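Side-chain contacts in glutamyl-tRNA synthetase, cytoplasmic (Saccharomyces cerevisiae, PDB 2HRA), which catalyses the ATP-dependent attachment of glutamate to tRNA(Glu) and, through the N-terminal GST-like domain described here, joins a complex with the cofactor Arc1p: residues I51-V56 against H181-K186; D72-I77 against L99-L104; E91-W96 against Y135-V140. All blocks are in the same frame, centred on the assembly; numbering follows the deposited sequence.

The three contacts tie together one GST-like domain, the N-terminal heteromerisation domain of the synthetase. Interaction 1 brings helix 180-195, close to the C-terminal end of the modelled chain, against strand 51-56 of the sheet. Interaction 2 sets helix 73-80 beside helix 90-104, and interaction 3 packs another part of helix 90-104 on helix 137-148. Interactions 2 and 3 have centres about 10 Å apart and touch through the Phe74 ring; their segments alternate along the chain. Both fall between the two segments of interaction 1, whose centre lies about 19 and 23 Å from theirs. Interaction 1 thus joins the sheet to the last helix, whereas interactions 2 and 3 tie helix 90-104 to its helical neighbours.

Interaction 1: residues I51-V56 against H181-K186; sequences IAIKLV and HDFLSK
Ile53 and Leu55 reach from an outer strand of the GST-fold sheet, strand 51-56, to Phe183 and Leu184 on helix 180-195, a small example of how one face of an edge strand can be joined to a helix by apolar side chains, with no hydrogen bond between them. The CG2 methyl of Ile53 meets the Phe183 ring at its edge, near the ring plane, with CG2 4.2 Å from Phe183 CE2. The ring and Ile53 point at one another: the first torsion of Phe183, 167°, carries the ring out from the helix toward the strand, although the bond to CB itself does not point that way. Arg41 of helix 34-46 also touches Phe183, and Leu37 of that helix packs on Ile53. The strand is held to its neighbour 21-26 by parallel backbone pairing, as in the beta-alpha-beta unit of thioredoxin-like folds. Leu184, which also rests on Val32, has its CG anti to the backbone N (-172°) and sends one branch to the strand. Its side chain and that of Leu55 run alongside each other, antiparallel, and meet through one methyl of each, Leu55 CD2 and Leu184 CD1 lying 3.6 Å apart.

Interaction 2: residues D72-I77 against L99-L104; sequences DVFNKI and LAQKEL
The side-chain amides of Gln101 and Asn75 stand with their planes 89° apart, Gln101 OE1 lying 3.9 Å from Asn75 ND2. Gln101 NE2 approaches the Phe74 ring obliquely, and its nearest atom is Phe74 CB, at 3.4 Å. No direct hydrogen bond spans the two helices, and water does the linking. One water accepts from Gln101 NE2 and from Phe74 N, 2.8 Å from each; another donates to Gln101 OE1, at 2.8 Å, and accepts from Asn75 N. A single extended glutamine thereby reaches, through water, two backbone N-H groups in the first turn of helix 73-80, where Asp72 holds the N-cap position without making a capping bond. Asn75 ND2 instead donates to Asp72 OD1 (2.7 Å, 159°), nearly in its own amide plane and on the syn side of the carboxylate. Replacing Asn75 with alanine removes this donor and would probably leave the Asp72 carboxylate without its side-chain partner and freer to turn. In the fold, the Phe74 ring is wedged among helix 34-46 (Ala35, Ala39), helix 137-148 (Val140, Ala141) and Val97 of helix 90-104, while Gln101 also touches Glu36 of helix 34-46.

Interaction 3: residues E91-W96 against Y135-V140; sequences EQVAKW and YSAADV
Trp96 and Val93 of helix 90-104 meet the first turn of helix 137-148, where two alanines let the chains come close: the CA atoms of Val93 and Ala138 are only 5.2 Å apart. Trp96 can be followed outward. Its CB rests on the methyl of Ala138, 3.7 Å from Ala138 CB. CG stands anti to the carbonyl carbon (chi1 -71°), and from there the indole leads away from helix 137-148; Ala138 CB approaches the ring obliquely. Farther out, Lys95 NZ from the same helix lies 3.9 Å above one face of the ring, displaced toward the rim and nearest to NE1 and CE2 of the indole. Beyond, the ring packs on Thr118, Leu119 and Gln122 of helix 109-122, and on Ile129, which belongs to a segment that interacts with Arc1p. One turn back, Val93 turns CG1 anti to its backbone N, bringing this methyl 3.9 Å from Ala137 CB and 4.1 Å from Ala138 N.

The turn they lean on is fixed by an N-terminal capping box, a feature familiar from this helix in GST folds. Ser136 OG accepts from Ala138 N at 3.1 Å, while Ser136 N donates almost straight (174°) to Asp139 OD1, 2.9 Å away, using the anti lone pair of that oxygen. The other oxygen, Asp139 OD2, takes Ile129 N and the indole NE1 of Trp167, both from regions that interact with Arc1p.

Chemically, the contact divides its labour. Between the helices there is apolar contact alone, depending on small methyls and close fit, whereas the polar work is internal to the cap. The buried Asp139 carboxylate, gripped by three N-H donors at a helix start, is likely to be kept ionised.

Interaction 1: residues I51-V56 against H181-K186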
ATOM      1  N   ILE A  51     -14.114  -0.577  -8.349  1.00 28.02           N
ATOM      2  CA  ILE A  51     -14.070  -1.020  -6.953  1.00 28.43           C
ATOM      3  C   ILE A  51     -14.748   0.036  -6.092  1.00 28.42           C
ATOM      4  O   ILE A  51     -14.387   1.209  -6.151  1.00 28.97           O
ATOM      5  CB  ILE A  51     -12.620  -1.163  -6.437  1.00 28.04           C
ATOM      6  CG1 ILE A  51     -11.832  -2.134  -7.319  1.00 28.76           C
ATOM      7  CG2 ILE A  51     -12.589  -1.653  -4.981  1.00 28.29           C
ATOM      8  CD1 ILE A  51     -10.336  -2.129  -7.050  1.00 26.27           C
ATOM      9  N   ALA A  52     -15.718  -0.390  -5.298  1.00 28.82           N
ATOM     10  CA  ALA A  52     -16.403   0.475  -4.355  1.00 29.07           C
ATOM     11  C   ALA A  52     -15.689   0.322  -3.018  1.00 29.90           C
ATOM     12  O   ALA A  52     -15.462  -0.795  -2.575  1.00 29.93           O
ATOM     13  CB  ALA A  52     -17.866   0.059  -4.236  1.00 28.97           C
ATOM     14  N   ILE A  53     -15.290   1.430  -2.405  1.00 30.81           N
ATOM     15  CA  ILE A  53     -14.540   1.382  -1.163  1.00 31.77           C
ATOM     16  C   ILE A  53     -15.527   1.503  -0.019  1.00 32.35           C
ATOM     17  O   ILE A  53     -16.411   2.337  -0.055  1.00 33.03           O
ATOM     18  CB  ILE A  53     -13.467   2.482  -1.105  1.00 32.43           C
ATOM     19  CG1 ILE A  53     -12.456   2.266  -2.238  1.00 32.61           C
ATOM     20  CG2 ILE A  53     -12.783   2.487   0.245  1.00 31.88           C
ATOM     21  CD1 ILE A  53     -11.443   3.379  -2.400  1.00 33.82           C
ATOM     22  N   LYS A  54     -15.403   0.628   0.965  1.00 32.57           N
ATOM     23  CA  LYS A  54     -16.295   0.606   2.118  1.00 33.23           C
ATOM     24  C   LYS A  54     -15.423   0.644   3.367  1.00 32.74           C
ATOM     25  O   LYS A  54     -14.333   0.085   3.374  1.00 32.51           O
ATOM     26  CB  LYS A  54     -17.153  -0.652   2.122  1.00 33.63           C
ATOM     27  CG  LYS A  54     -18.229  -0.679   3.216  1.00 36.16           C
ATOM     28  CD  LYS A  54     -18.385  -2.063   3.834  1.00 38.75           C
ATOM     29  CE  LYS A  54     -19.389  -2.073   4.995  1.00 40.06           C
ATOM     30  NZ  LYS A  54     -18.834  -1.491   6.269  1.00 41.30           N
ATOM     31  N   LEU A  55     -15.901   1.330   4.397  1.00 32.44           N
ATOM     32  CA  LEU A  55     -15.152   1.519   5.625  1.00 32.23           C
ATOM     33  C   LEU A  55     -15.733   0.771   6.804  1.00 31.69           C
ATOM     34  O   LEU A  55     -16.952   0.695   6.988  1.00 31.16           O
ATOM     35  CB  LEU A  55     -15.127   2.979   6.018  1.00 32.13           C
ATOM     36  CG  LEU A  55     -14.686   3.973   4.984  1.00 34.47           C
ATOM     37  CD1 LEU A  55     -15.141   5.350   5.462  1.00 36.61           C
ATOM     38  CD2 LEU A  55     -13.172   3.900   4.770  1.00 34.22           C
ATOM     39  N   VAL A  56     -14.836   0.229   7.617  1.00 31.36           N
ATOM     40  CA  VAL A  56     -15.201  -0.251   8.946  1.00 30.86           C
ATOM     41  C   VAL A  56     -14.170   0.345   9.887  1.00 31.22           C
ATOM     42  O   VAL A  56     -13.148   0.852   9.439  1.00 31.05           O
ATOM     43  CB  VAL A  56     -15.275  -1.784   9.009  1.00 31.04           C
ATOM     44  CG1 VAL A  56     -16.265  -2.285   7.947  1.00 30.23           C
ATOM     45  CG2 VAL A  56     -13.882  -2.431   8.827  1.00 29.21           C
ATOM     46  N   HIS A 181      -3.950   8.330   3.023  1.00 32.94           N
ATOM     47  CA  HIS A 181      -4.174   8.527   4.455  1.00 33.69           C
ATOM     48  C   HIS A 181      -5.273   9.563   4.726  1.00 34.01           C
ATOM     49  O   HIS A 181      -6.227   9.279   5.438  1.00 34.22           O
ATOM     50  CB  HIS A 181      -2.889   8.933   5.169  1.00 34.06           C
ATOM     51  CG  HIS A 181      -3.136   9.541   6.511  1.00 34.17           C
ATOM     52  ND1 HIS A 181      -3.411   8.784   7.627  1.00 36.80           N
ATOM     53  CD2 HIS A 181      -3.203  10.834   6.904  1.00 36.48           C
ATOM     54  CE1 HIS A 181      -3.613   9.586   8.659  1.00 37.12           C
ATOM     55  NE2 HIS A 181      -3.496  10.836   8.246  1.00 37.28           N
ATOM     56  N   ASP A 182      -5.127  10.766   4.176  1.00 34.79           N
ATOM     57  CA  ASP A 182      -6.172  11.804   4.287  1.00 35.23           C
ATOM     58  C   ASP A 182      -7.549  11.338   3.790  1.00 35.03           C
ATOM     59  O   ASP A 182      -8.558  11.615   4.427  1.00 34.79           O
ATOM     60  CB  ASP A 182      -5.763  13.073   3.534  1.00 35.98           C
ATOM     61  CG  ASP A 182      -4.647  13.834   4.236  1.00 38.34           C
ATOM     62  OD1 ASP A 182      -4.167  14.836   3.655  1.00 40.80           O
ATOM     63  OD2 ASP A 182      -4.275  13.445   5.371  1.00 41.16           O
ATOM     64  N   PHE A 183      -7.583  10.621   2.669  1.00 34.38           N
ATOM     65  CA  PHE A 183      -8.822  10.025   2.198  1.00 34.55           C
ATOM     66  C   PHE A 183      -9.432   9.111   3.241  1.00 34.16           C
ATOM     67  O   PHE A 183     -10.625   9.151   3.513  1.00 34.04           O
ATOM     68  CB  PHE A 183      -8.619   9.202   0.927  1.00 35.16           C
ATOM     69  CG  PHE A 183      -9.809   8.332   0.602  1.00 36.09           C
ATOM     70  CD1 PHE A 183     -10.931   8.874  -0.017  1.00 37.36           C
ATOM     71  CD2 PHE A 183      -9.836   7.004   0.972  1.00 36.44           C
ATOM     72  CE1 PHE A 183     -12.038   8.088  -0.278  1.00 37.27           C
ATOM     73  CE2 PHE A 183     -10.957   6.216   0.704  1.00 36.93           C
ATOM     74  CZ  PHE A 183     -12.043   6.757   0.080  1.00 35.72           C
ATOM     75  N   LEU A 184      -8.611   8.259   3.814  1.00 33.56           N
ATOM     76  CA  LEU A 184      -9.094   7.313   4.800  1.00 33.57           C
ATOM     77  C   LEU A 184      -9.594   8.019   6.064  1.00 33.07           C
ATOM     78  O   LEU A 184     -10.665   7.701   6.588  1.00 32.13           O
ATOM     79  CB  LEU A 184      -7.990   6.295   5.107  1.00 33.32           C
ATOM     80  CG  LEU A 184      -8.369   5.119   5.980  1.00 33.96           C
ATOM     81  CD1 LEU A 184      -9.651   4.460   5.517  1.00 36.38           C
ATOM     82  CD2 LEU A 184      -7.180   4.138   5.998  1.00 32.31           C
ATOM     83  N   SER A 185      -8.841   9.001   6.529  1.00 33.37           N
ATOM     84  CA  SER A 185      -9.178   9.688   7.771  1.00 33.63           C
ATOM     85  C   SER A 185     -10.366  10.656   7.669  1.00 33.21           C
ATOM     86  O   SER A 185     -11.131  10.804   8.638  1.00 32.62           O
ATOM     87  CB  SER A 185      -7.930  10.369   8.354  1.00 33.81           C
ATOM     88  OG  SER A 185      -7.759  11.695   7.889  1.00 36.95           O
ATOM     89  N   LYS A 186     -10.534  11.316   6.519  1.00 32.93           N
ATOM     90  CA  LYS A 186     -11.753  12.120   6.263  1.00 32.84           C
ATOM     91  C   LYS A 186     -12.999  11.256   6.104  1.00 31.64           C
ATOM     92  O   LYS A 186     -14.053  11.621   6.572  1.00 31.10           O
ATOM     93  CB  LYS A 186     -11.582  13.022   5.026  1.00 33.20           C
ATOM     94  CG  LYS A 186     -10.554  14.121   5.267  1.00 36.12           C
ATOM     95  CD  LYS A 186     -10.075  14.829   3.987  1.00 39.76           C
ATOM     96  CE  LYS A 186      -8.858  15.742   4.265  1.00 40.04           C
ATOM     97  NZ  LYS A 186      -9.203  16.965   5.079  1.00 41.87           N
TER

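Interaction 2: residues D72-I77 against L99-L104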
ATOM      1  N   ASP A  72      -4.848 -12.829   1.551  1.00 32.87           N
ATOM      2  CA  ASP A  72      -4.093 -12.480   0.347  1.00 33.01           C
ATOM      3  C   ASP A  72      -4.847 -11.414  -0.442  1.00 32.48           C
ATOM      4  O   ASP A  72      -4.971 -11.523  -1.660  1.00 32.52           O
ATOM      5  CB  ASP A  72      -3.875 -13.750  -0.491  1.00 33.97           C
ATOM      6  CG  ASP A  72      -2.635 -13.695  -1.398  1.00 36.60           C
ATOM      7  OD1 ASP A  72      -1.705 -12.880  -1.173  1.00 38.32           O
ATOM      8  OD2 ASP A  72      -2.607 -14.515  -2.363  1.00 42.95           O
ATOM      9  N   VAL A  73      -5.329 -10.377   0.254  1.00 31.66           N
ATOM     10  CA  VAL A  73      -6.201  -9.362  -0.366  1.00 30.44           C
ATOM     11  C   VAL A  73      -5.485  -8.549  -1.471  1.00 29.89           C
ATOM     12  O   VAL A  73      -6.031  -8.377  -2.575  1.00 29.61           O
ATOM     13  CB  VAL A  73      -6.800  -8.390   0.697  1.00 30.16           C
ATOM     14  CG1 VAL A  73      -7.535  -7.239   0.014  1.00 30.38           C
ATOM     15  CG2 VAL A  73      -7.747  -9.137   1.679  1.00 30.33           C
ATOM     16  N   PHE A  74      -4.284  -8.049  -1.180  1.00 28.69           N
ATOM     17  CA  PHE A  74      -3.508  -7.296  -2.159  1.00 28.41           C
ATOM     18  C   PHE A  74      -3.430  -8.069  -3.464  1.00 28.75           C
ATOM     19  O   PHE A  74      -3.805  -7.557  -4.537  1.00 29.35           O
ATOM     20  CB  PHE A  74      -2.092  -7.012  -1.676  1.00 27.94           C
ATOM     21  CG  PHE A  74      -1.310  -6.121  -2.612  1.00 27.20           C
ATOM     22  CD1 PHE A  74      -1.614  -4.774  -2.719  1.00 25.43           C
ATOM     23  CD2 PHE A  74      -0.277  -6.633  -3.382  1.00 26.62           C
ATOM     24  CE1 PHE A  74      -0.903  -3.946  -3.593  1.00 27.00           C
ATOM     25  CE2 PHE A  74       0.445  -5.810  -4.237  1.00 29.94           C
ATOM     26  CZ  PHE A  74       0.133  -4.462  -4.338  1.00 27.47           C
ATOM     27  N   ASN A  75      -2.939  -9.302  -3.381  1.00 28.69           N
ATOM     28  CA  ASN A  75      -2.749 -10.092  -4.582  1.00 28.77           C
ATOM     29  C   ASN A  75      -4.048 -10.401  -5.319  1.00 28.71           C
ATOM     30  O   ASN A  75      -4.050 -10.586  -6.543  1.00 27.31           O
ATOM     31  CB  ASN A  75      -2.037 -11.387  -4.256  1.00 29.49           C
ATOM     32  CG  ASN A  75      -0.551 -11.196  -4.042  1.00 31.91           C
ATOM     33  OD1 ASN A  75       0.120 -10.478  -4.789  1.00 35.50           O
ATOM     34  ND2 ASN A  75      -0.019 -11.865  -3.026  1.00 36.44           N
ATOM     35  N   LYS A  76      -5.137 -10.500  -4.569  1.00 28.59           N
ATOM     36  CA  LYS A  76      -6.425 -10.701  -5.170  1.00 28.62           C
ATOM     37  C   LYS A  76      -6.847  -9.463  -5.963  1.00 28.12           C
ATOM     38  O   LYS A  76      -7.412  -9.599  -7.026  1.00 27.43           O
ATOM     39  CB  LYS A  76      -7.460 -11.107  -4.114  1.00 29.00           C
ATOM     40  CG  LYS A  76      -7.218 -12.507  -3.555  1.00 31.20           C
ATOM     41  CD  LYS A  76      -8.320 -12.972  -2.624  1.00 31.56           C
ATOM     42  CE  LYS A  76      -8.397 -14.494  -2.562  1.00 32.34           C
ATOM     43  NZ  LYS A  76      -7.313 -15.124  -1.765  1.00 29.07           N
ATOM     44  N   ILE A  77      -6.537  -8.258  -5.488  1.00 27.21           N
ATOM     45  CA  ILE A  77      -6.900  -7.050  -6.256  1.00 27.15           C
ATOM     46  C   ILE A  77      -6.128  -7.033  -7.582  1.00 27.51           C
ATOM     47  O   ILE A  77      -6.656  -6.797  -8.681  1.00 26.99           O
ATOM     48  CB  ILE A  77      -6.573  -5.783  -5.455  1.00 27.39           C
ATOM     49  CG1 ILE A  77      -7.376  -5.755  -4.147  1.00 26.93           C
ATOM     50  CG2 ILE A  77      -6.833  -4.511  -6.304  1.00 27.59           C
ATOM     51  CD1 ILE A  77      -6.845  -4.737  -3.153  1.00 23.00           C
ATOM     52  N   LEU A  99       8.230  -9.197   0.149  1.00 31.33           N
ATOM     53  CA  LEU A  99       9.055  -8.405   1.070  1.00 30.43           C
ATOM     54  C   LEU A  99       8.232  -7.358   1.816  1.00 30.69           C
ATOM     55  O   LEU A  99       8.382  -7.169   3.026  1.00 31.18           O
ATOM     56  CB  LEU A  99      10.203  -7.692   0.321  1.00 30.24           C
ATOM     57  CG  LEU A  99      11.144  -6.917   1.266  1.00 31.75           C
ATOM     58  CD1 LEU A  99      11.969  -7.868   2.137  1.00 33.18           C
ATOM     59  CD2 LEU A  99      12.040  -5.948   0.513  1.00 34.44           C
ATOM     60  N   ALA A 100       7.350  -6.671   1.090  1.00 29.92           N
ATOM     61  CA  ALA A 100       6.531  -5.640   1.691  1.00 30.13           C
ATOM     62  C   ALA A 100       5.598  -6.243   2.742  1.00 30.84           C
ATOM     63  O   ALA A 100       5.489  -5.746   3.849  1.00 31.17           O
ATOM     64  CB  ALA A 100       5.703  -4.894   0.583  1.00 29.00           C
ATOM     65  N   GLN A 101       4.954  -7.346   2.399  1.00 32.98           N
ATOM     66  CA  GLN A 101       3.875  -7.876   3.231  1.00 34.54           C
ATOM     67  C   GLN A 101       4.407  -8.730   4.348  1.00 35.37           C
ATOM     68  O   GLN A 101       3.766  -8.843   5.369  1.00 36.38           O
ATOM     69  CB  GLN A 101       2.865  -8.683   2.391  1.00 35.25           C
ATOM     70  CG  GLN A 101       2.182  -7.855   1.306  1.00 37.33           C
ATOM     71  CD  GLN A 101       0.909  -8.489   0.715  1.00 40.09           C
ATOM     72  OE1 GLN A 101       0.961  -9.431  -0.078  1.00 43.25           O
ATOM     73  NE2 GLN A 101      -0.230  -7.914   1.060  1.00 41.78           N
ATOM     74  N   LYS A 102       5.573  -9.337   4.147  1.00 36.08           N
ATOM     75  CA  LYS A 102       6.178 -10.213   5.147  1.00 36.67           C
ATOM     76  C   LYS A 102       7.253  -9.544   5.975  1.00 36.68           C
ATOM     77  O   LYS A 102       7.504  -9.967   7.095  1.00 36.35           O
ATOM     78  CB  LYS A 102       6.777 -11.444   4.486  1.00 36.86           C
ATOM     79  CG  LYS A 102       5.751 -12.351   3.869  1.00 38.47           C
ATOM     80  CD  LYS A 102       6.397 -13.378   2.972  1.00 40.94           C
ATOM     81  CE  LYS A 102       5.343 -14.175   2.196  1.00 42.98           C
ATOM     82  NZ  LYS A 102       5.887 -15.491   1.760  1.00 44.42           N
ATOM     83  N   GLU A 103       7.902  -8.513   5.433  1.00 36.51           N
ATOM     84  CA  GLU A 103       9.040  -7.927   6.114  1.00 36.41           C
ATOM     85  C   GLU A 103       8.917  -6.432   6.403  1.00 34.71           C
ATOM     86  O   GLU A 103       9.174  -6.029   7.531  1.00 34.85           O
ATOM     87  CB  GLU A 103      10.328  -8.257   5.358  1.00 37.18           C
ATOM     88  CG  GLU A 103      10.349  -9.679   4.827  1.00 40.80           C
ATOM     89  CD  GLU A 103      11.687 -10.318   4.949  1.00 46.73           C
ATOM     90  OE1 GLU A 103      12.633  -9.755   4.359  1.00 52.55           O
ATOM     91  OE2 GLU A 103      11.799 -11.373   5.631  1.00 49.95           O
ATOM     92  N   LEU A 104       8.505  -5.610   5.439  1.00 32.33           N
ATOM     93  CA  LEU A 104       8.490  -4.165   5.668  1.00 30.66           C
ATOM     94  C   LEU A 104       7.409  -3.667   6.635  1.00 30.24           C
ATOM     95  O   LEU A 104       7.534  -2.553   7.173  1.00 30.89           O
ATOM     96  CB  LEU A 104       8.413  -3.375   4.349  1.00 30.32           C
ATOM     97  CG  LEU A 104       9.571  -3.530   3.350  1.00 29.98           C
ATOM     98  CD1 LEU A 104       9.247  -2.788   2.076  1.00 27.97           C
ATOM     99  CD2 LEU A 104      10.897  -3.033   3.948  1.00 28.65           C
TER
HETATM  100  O   HOH W   1      -1.529 -10.490  -0.894  1.00 35.60           O
HETATM  101  O   HOH W   2      -2.962  -8.383   1.279  1.00 34.86           O

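Interaction 3: residues E91-W96 against Y135-V140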
ATOM      1  N   GLU A  91       6.922 -13.193 -11.315  1.00 37.93           N
ATOM      2  CA  GLU A  91       7.870 -13.738 -10.339  1.00 37.47           C
ATOM      3  C   GLU A  91       8.589 -12.579  -9.620  1.00 36.16           C
ATOM      4  O   GLU A  91       8.702 -12.561  -8.394  1.00 35.02           O
ATOM      5  CB  GLU A  91       8.891 -14.659 -11.038  1.00 38.19           C
ATOM      6  CG  GLU A  91       9.707 -15.556 -10.086  1.00 40.98           C
ATOM      7  CD  GLU A  91      11.108 -15.900 -10.607  1.00 44.31           C
ATOM      8  OE1 GLU A  91      11.233 -16.341 -11.772  1.00 47.14           O
ATOM      9  OE2 GLU A  91      12.090 -15.754  -9.836  1.00 45.98           O
ATOM     10  N   GLN A  92       9.057 -11.600 -10.384  1.00 34.80           N
ATOM     11  CA  GLN A  92       9.783 -10.487  -9.778  1.00 34.94           C
ATOM     12  C   GLN A  92       8.836  -9.591  -8.980  1.00 33.75           C
ATOM     13  O   GLN A  92       9.200  -9.126  -7.906  1.00 33.14           O
ATOM     14  CB  GLN A  92      10.606  -9.698 -10.809  1.00 35.64           C
ATOM     15  CG  GLN A  92      11.979 -10.344 -11.121  1.00 37.88           C
ATOM     16  CD  GLN A  92      12.922 -10.312  -9.930  1.00 41.91           C
ATOM     17  OE1 GLN A  92      13.248 -11.342  -9.357  1.00 45.87           O
ATOM     18  NE2 GLN A  92      13.339  -9.118  -9.540  1.00 45.07           N
ATOM     19  N   VAL A  93       7.615  -9.371  -9.456  1.00 31.83           N
ATOM     20  CA  VAL A  93       6.672  -8.598  -8.643  1.00 31.67           C
ATOM     21  C   VAL A  93       6.360  -9.307  -7.321  1.00 31.27           C
ATOM     22  O   VAL A  93       6.366  -8.679  -6.243  1.00 31.69           O
ATOM     23  CB  VAL A  93       5.378  -8.292  -9.405  1.00 31.91           C
ATOM     24  CG1 VAL A  93       4.317  -7.793  -8.438  1.00 32.11           C
ATOM     25  CG2 VAL A  93       5.667  -7.285 -10.501  1.00 30.66           C
ATOM     26  N   ALA A  94       6.115 -10.610  -7.390  1.00 31.06           N
ATOM     27  CA  ALA A  94       5.849 -11.390  -6.169  1.00 31.76           C
ATOM     28  C   ALA A  94       6.944 -11.291  -5.122  1.00 31.45           C
ATOM     29  O   ALA A  94       6.648 -11.244  -3.946  1.00 33.11           O
ATOM     30  CB  ALA A  94       5.585 -12.834  -6.506  1.00 31.68           C
ATOM     31  N   LYS A  95       8.214 -11.283  -5.523  1.00 31.56           N
ATOM     32  CA  LYS A  95       9.312 -11.146  -4.536  1.00 31.31           C
ATOM     33  C   LYS A  95       9.201  -9.873  -3.732  1.00 30.83           C
ATOM     34  O   LYS A  95       9.497  -9.849  -2.538  1.00 30.33           O
ATOM     35  CB  LYS A  95      10.677 -11.087  -5.215  1.00 32.05           C
ATOM     36  CG  LYS A  95      11.120 -12.323  -5.970  1.00 35.69           C
ATOM     37  CD  LYS A  95      12.637 -12.323  -6.218  1.00 39.87           C
ATOM     38  CE  LYS A  95      13.296 -10.899  -6.320  1.00 42.60           C
ATOM     39  NZ  LYS A  95      13.902 -10.373  -5.032  1.00 44.93           N
ATOM     40  N   TRP A  96       8.831  -8.786  -4.398  1.00 29.71           N
ATOM     41  CA  TRP A  96       8.846  -7.501  -3.756  1.00 29.02           C
ATOM     42  C   TRP A  96       7.556  -7.292  -2.993  1.00 29.06           C
ATOM     43  O   TRP A  96       7.538  -6.671  -1.962  1.00 28.18           O
ATOM     44  CB  TRP A  96       9.121  -6.386  -4.768  1.00 29.19           C
ATOM     45  CG  TRP A  96      10.515  -6.437  -5.234  1.00 29.14           C
ATOM     46  CD1 TRP A  96      10.976  -6.959  -6.410  1.00 29.57           C
ATOM     47  CD2 TRP A  96      11.675  -5.994  -4.506  1.00 29.70           C
ATOM     48  NE1 TRP A  96      12.355  -6.873  -6.452  1.00 29.48           N
ATOM     49  CE2 TRP A  96      12.800  -6.276  -5.298  1.00 29.79           C
ATOM     50  CE3 TRP A  96      11.864  -5.377  -3.267  1.00 29.36           C
ATOM     51  CZ2 TRP A  96      14.103  -5.971  -4.885  1.00 30.36           C
ATOM     52  CZ3 TRP A  96      13.143  -5.082  -2.859  1.00 29.48           C
ATOM     53  CH2 TRP A  96      14.250  -5.372  -3.660  1.00 29.32           C
ATOM     54  N   TYR A 135       5.414   2.990 -12.381  1.00 27.40           N
ATOM     55  CA  TYR A 135       5.517   2.136 -11.178  1.00 27.13           C
ATOM     56  C   TYR A 135       4.689   0.875 -11.388  1.00 25.95           C
ATOM     57  O   TYR A 135       3.843   0.777 -12.312  1.00 25.98           O
ATOM     58  CB  TYR A 135       5.140   2.843  -9.859  1.00 27.75           C
ATOM     59  CG  TYR A 135       3.735   3.425  -9.846  1.00 28.10           C
ATOM     60  CD1 TYR A 135       2.603   2.606  -9.735  1.00 26.60           C
ATOM     61  CD2 TYR A 135       3.538   4.785  -9.944  1.00 28.14           C
ATOM     62  CE1 TYR A 135       1.331   3.146  -9.754  1.00 28.86           C
ATOM     63  CE2 TYR A 135       2.256   5.328  -9.949  1.00 29.63           C
ATOM     64  CZ  TYR A 135       1.161   4.511  -9.861  1.00 28.58           C
ATOM     65  OH  TYR A 135      -0.104   5.070  -9.890  1.00 27.29           O
ATOM     66  N   SER A 136       4.971  -0.114 -10.564  1.00 25.71           N
ATOM     67  CA  SER A 136       4.277  -1.396 -10.614  1.00 25.76           C
ATOM     68  C   SER A 136       3.693  -1.726  -9.250  1.00 25.80           C
ATOM     69  O   SER A 136       3.842  -0.980  -8.274  1.00 25.74           O
ATOM     70  CB  SER A 136       5.261  -2.493 -11.040  1.00 26.29           C
ATOM     71  OG  SER A 136       6.154  -2.755  -9.959  1.00 24.33           O
ATOM     72  N   ALA A 137       3.061  -2.883  -9.188  1.00 25.63           N
ATOM     73  CA  ALA A 137       2.506  -3.434  -7.965  1.00 25.92           C
ATOM     74  C   ALA A 137       3.570  -3.590  -6.918  1.00 25.36           C
ATOM     75  O   ALA A 137       3.281  -3.531  -5.715  1.00 26.14           O
ATOM     76  CB  ALA A 137       1.808  -4.824  -8.256  1.00 25.71           C
ATOM     77  N   ALA A 138       4.806  -3.830  -7.339  1.00 25.17           N
ATOM     78  CA  ALA A 138       5.899  -3.926  -6.379  1.00 25.96           C
ATOM     79  C   ALA A 138       6.012  -2.616  -5.560  1.00 25.79           C
ATOM     80  O   ALA A 138       6.177  -2.624  -4.334  1.00 27.36           O
ATOM     81  CB  ALA A 138       7.225  -4.256  -7.123  1.00 26.62           C
ATOM     82  N   ASP A 139       5.963  -1.487  -6.262  1.00 25.42           N
ATOM     83  CA  ASP A 139       6.070  -0.184  -5.641  1.00 25.71           C
ATOM     84  C   ASP A 139       4.878   0.065  -4.719  1.00 26.12           C
ATOM     85  O   ASP A 139       5.026   0.637  -3.647  1.00 26.55           O
ATOM     86  CB  ASP A 139       6.141   0.916  -6.718  1.00 25.53           C
ATOM     87  CG  ASP A 139       7.345   0.770  -7.608  1.00 25.83           C
ATOM     88  OD1 ASP A 139       7.172   0.263  -8.751  1.00 25.65           O
ATOM     89  OD2 ASP A 139       8.464   1.122  -7.164  1.00 24.86           O
ATOM     90  N   VAL A 140       3.692  -0.372  -5.136  1.00 25.74           N
ATOM     91  CA  VAL A 140       2.473  -0.099  -4.369  1.00 25.44           C
ATOM     92  C   VAL A 140       2.523  -0.825  -3.046  1.00 25.72           C
ATOM     93  O   VAL A 140       2.230  -0.262  -1.991  1.00 26.92           O
ATOM     94  CB  VAL A 140       1.220  -0.497  -5.194  1.00 24.96           C
ATOM     95  CG1 VAL A 140      -0.036  -0.378  -4.392  1.00 25.63           C
ATOM     96  CG2 VAL A 140       1.130   0.356  -6.467  1.00 25.06           C
TER